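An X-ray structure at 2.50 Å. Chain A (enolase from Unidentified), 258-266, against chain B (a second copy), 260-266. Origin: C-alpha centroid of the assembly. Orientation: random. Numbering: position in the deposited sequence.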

# COMPACT_ATOMS: atom_id res chain seq x y z
N ALA A 258 -2.66 6.08 -14.44
CA ALA A 258 -2.00 6.52 -13.22
C ALA A 258 -0.47 6.53 -13.37
O ALA A 258 0.18 7.42 -12.86
CB ALA A 258 -2.43 5.67 -12.03
N ASP A 259 0.10 5.53 -14.05
CA ASP A 259 1.55 5.45 -14.18
C ASP A 259 2.02 6.55 -15.14
O ASP A 259 3.03 7.21 -14.87
CB ASP A 259 2.02 4.06 -14.63
CG ASP A 259 3.52 4.02 -14.97
OD1 ASP A 259 4.38 4.06 -14.06
OD2 ASP A 259 3.84 3.93 -16.16
N LEU A 260 1.27 6.76 -16.21
CA LEU A 260 1.52 7.86 -17.14
C LEU A 260 1.59 9.22 -16.44
O LEU A 260 2.52 10.01 -16.67
CB LEU A 260 0.41 7.92 -18.20
CG LEU A 260 0.48 9.14 -19.13
CD1 LEU A 260 1.81 9.15 -19.90
CD2 LEU A 260 -0.71 9.17 -20.08
N ARG A 261 0.57 9.49 -15.61
CA ARG A 261 0.45 10.78 -14.95
C ARG A 261 1.59 10.95 -13.95
O ARG A 261 2.14 12.02 -13.81
CB ARG A 261 -0.92 10.91 -14.28
CG ARG A 261 -1.16 12.22 -13.59
CD ARG A 261 -2.60 12.35 -13.08
NE ARG A 261 -2.74 13.57 -12.31
CZ ARG A 261 -2.47 13.68 -11.00
NH1 ARG A 261 -2.60 14.85 -10.39
NH2 ARG A 261 -2.10 12.60 -10.30
N ARG A 262 1.95 9.86 -13.28
CA ARG A 262 3.02 9.85 -12.31
C ARG A 262 4.40 10.11 -12.94
O ARG A 262 5.15 10.99 -12.48
CB ARG A 262 2.99 8.51 -11.57
CG ARG A 262 4.04 8.32 -10.50
CD ARG A 262 3.56 7.18 -9.62
NE ARG A 262 4.54 6.72 -8.64
CZ ARG A 262 4.31 5.72 -7.77
NH1 ARG A 262 3.14 5.06 -7.75
NH2 ARG A 262 5.26 5.37 -6.91
N GLN A 263 4.72 9.37 -14.01
CA GLN A 263 6.02 9.46 -14.66
C GLN A 263 6.25 10.78 -15.41
O GLN A 263 7.37 11.31 -15.39
CB GLN A 263 6.22 8.28 -15.62
CG GLN A 263 6.38 6.94 -14.95
CD GLN A 263 7.60 6.88 -14.07
OE1 GLN A 263 7.52 7.13 -12.85
NE2 GLN A 263 8.76 6.58 -14.67
N THR A 264 5.22 11.30 -16.06
CA THR A 264 5.36 12.48 -16.92
C THR A 264 4.89 13.75 -16.24
O THR A 264 5.31 14.83 -16.64
CB THR A 264 4.54 12.34 -18.24
OG1 THR A 264 3.12 12.38 -17.96
CG2 THR A 264 4.89 11.04 -18.98
N ARG A 265 4.00 13.62 -15.25
CA ARG A 265 3.38 14.76 -14.56
C ARG A 265 2.51 15.63 -15.47
O ARG A 265 2.26 16.80 -15.17
CB ARG A 265 4.43 15.63 -13.85
CG ARG A 265 5.08 14.92 -12.68
CD ARG A 265 6.59 15.07 -12.74
NE ARG A 265 6.97 16.48 -12.82
CZ ARG A 265 8.22 16.94 -12.83
NH1 ARG A 265 8.45 18.24 -12.91
NH2 ARG A 265 9.24 16.09 -12.77
N ALA A 266 2.06 15.06 -16.58
CA ALA A 266 1.25 15.81 -17.55
C ALA A 266 -0.15 15.96 -16.96
O ALA A 266 -0.56 15.14 -16.15
CB ALA A 266 1.22 15.10 -18.89
N LEU B 260 14.51 2.48 -9.67
CA LEU B 260 15.24 3.12 -10.75
C LEU B 260 14.34 3.93 -11.69
O LEU B 260 14.64 5.09 -12.02
CB LEU B 260 15.99 2.07 -11.59
CG LEU B 260 16.67 2.61 -12.85
CD1 LEU B 260 17.71 3.68 -12.48
CD2 LEU B 260 17.29 1.49 -13.67
N ARG B 261 13.26 3.28 -12.14
CA ARG B 261 12.37 3.89 -13.12
C ARG B 261 11.65 5.07 -12.47
O ARG B 261 11.44 6.09 -13.11
CB ARG B 261 11.38 2.84 -13.65
CG ARG B 261 10.42 3.36 -14.68
CD ARG B 261 9.57 2.23 -15.29
NE ARG B 261 8.57 2.80 -16.18
CZ ARG B 261 7.37 3.25 -15.79
NH1 ARG B 261 6.54 3.78 -16.68
NH2 ARG B 261 6.99 3.12 -14.52
N ARG B 262 11.30 4.93 -11.20
CA ARG B 262 10.62 5.96 -10.45
C ARG B 262 11.51 7.21 -10.23
O ARG B 262 11.08 8.34 -10.52
CB ARG B 262 10.16 5.37 -9.12
CG ARG B 262 9.42 6.31 -8.19
CD ARG B 262 8.68 5.45 -7.19
NE ARG B 262 8.06 6.18 -6.09
CZ ARG B 262 7.37 5.60 -5.10
NH1 ARG B 262 7.19 4.27 -5.05
NH2 ARG B 262 6.84 6.35 -4.14
N GLN B 263 12.73 6.99 -9.75
CA GLN B 263 13.65 8.08 -9.43
C GLN B 263 14.17 8.85 -10.66
O GLN B 263 14.31 10.07 -10.62
CB GLN B 263 14.83 7.57 -8.60
CG GLN B 263 14.47 7.14 -7.20
CD GLN B 263 13.93 8.27 -6.37
OE1 GLN B 263 12.71 8.46 -6.28
NE2 GLN B 263 14.84 9.05 -5.76
N THR B 264 14.45 8.13 -11.75
CA THR B 264 15.08 8.73 -12.93
C THR B 264 14.09 9.03 -14.03
O THR B 264 14.37 9.86 -14.87
CB THR B 264 16.18 7.79 -13.53
OG1 THR B 264 15.57 6.62 -14.12
CG2 THR B 264 17.21 7.37 -12.48
N ARG B 265 12.96 8.31 -14.04
CA ARG B 265 11.94 8.41 -15.10
C ARG B 265 12.44 7.97 -16.47
O ARG B 265 11.88 8.36 -17.50
CB ARG B 265 11.35 9.82 -15.17
CG ARG B 265 10.52 10.18 -13.96
CD ARG B 265 10.91 11.55 -13.43
NE ARG B 265 10.81 12.56 -14.49
CZ ARG B 265 11.03 13.86 -14.33
NH1 ARG B 265 10.92 14.69 -15.36
NH2 ARG B 265 11.37 14.33 -13.14
N ALA B 266 13.51 7.18 -16.49
CA ALA B 266 14.10 6.72 -17.76
C ALA B 266 13.18 5.66 -18.35
O ALA B 266 12.46 5.00 -17.61
CB ALA B 266 15.50 6.19 -17.54
O HOH W 1 8.35 8.91 -10.87
O HOH W 2 9.84 5.84 -17.48

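Leu260(B) opens the chain B stretch and does not touch the chain A stretch. Its carbonyl O accepts from Thr264(B) OG1 at 2.8 Å, within its own helix.

Arg261(B) makes the salt bridge of this contact. Its side chain is extended, and its guanidinium meets the carboxylate of Asp259(A) in a two-pronged salt bridge. Arg261(B) NH1 donates to Asp259(A) OD2 at 2.8 Å, and Arg261(B) NH2 donates to Asp259(A) OD1 at 2.8 Å. The carboxylate lies at the guanidinium edge, where the N-H groups point. Gln263(A) NE2 lies over one face of the same group and donates to the backbone, Arg261(B) O, at 3.1 Å. The angle of 170° is nearly straight.

Arg262(B) is less favourable. Its NH1 lies 2.9 Å from Arg262(A) NH2; both are donors of like charge, so no hydrogen bond forms. The model is too tight here to support finer reading. The backbone of Arg262(B) is bridged instead: water 1 donates to Arg262(B) O and to Gln263(A) OE1, both at 2.8 Å.

The CA-to-CB bonds of Gln263(B) and Thr264(B) point away from the chain A stretch.

Arg265(B) follows the helix with positive phi, and its CA-to-CB bond points toward the chain A stretch. Its CG packs 3.6 Å from Gln263(A) O. Its NH2 lies 2.8 Å from Arg265(A) NH2, another unbonded pair of like charges.

Water 2 lies 2.8 Å from Ala266(B) O and accepts from Gln263(A) NE2 at 3.1 Å; it has more acceptors in reach than protons.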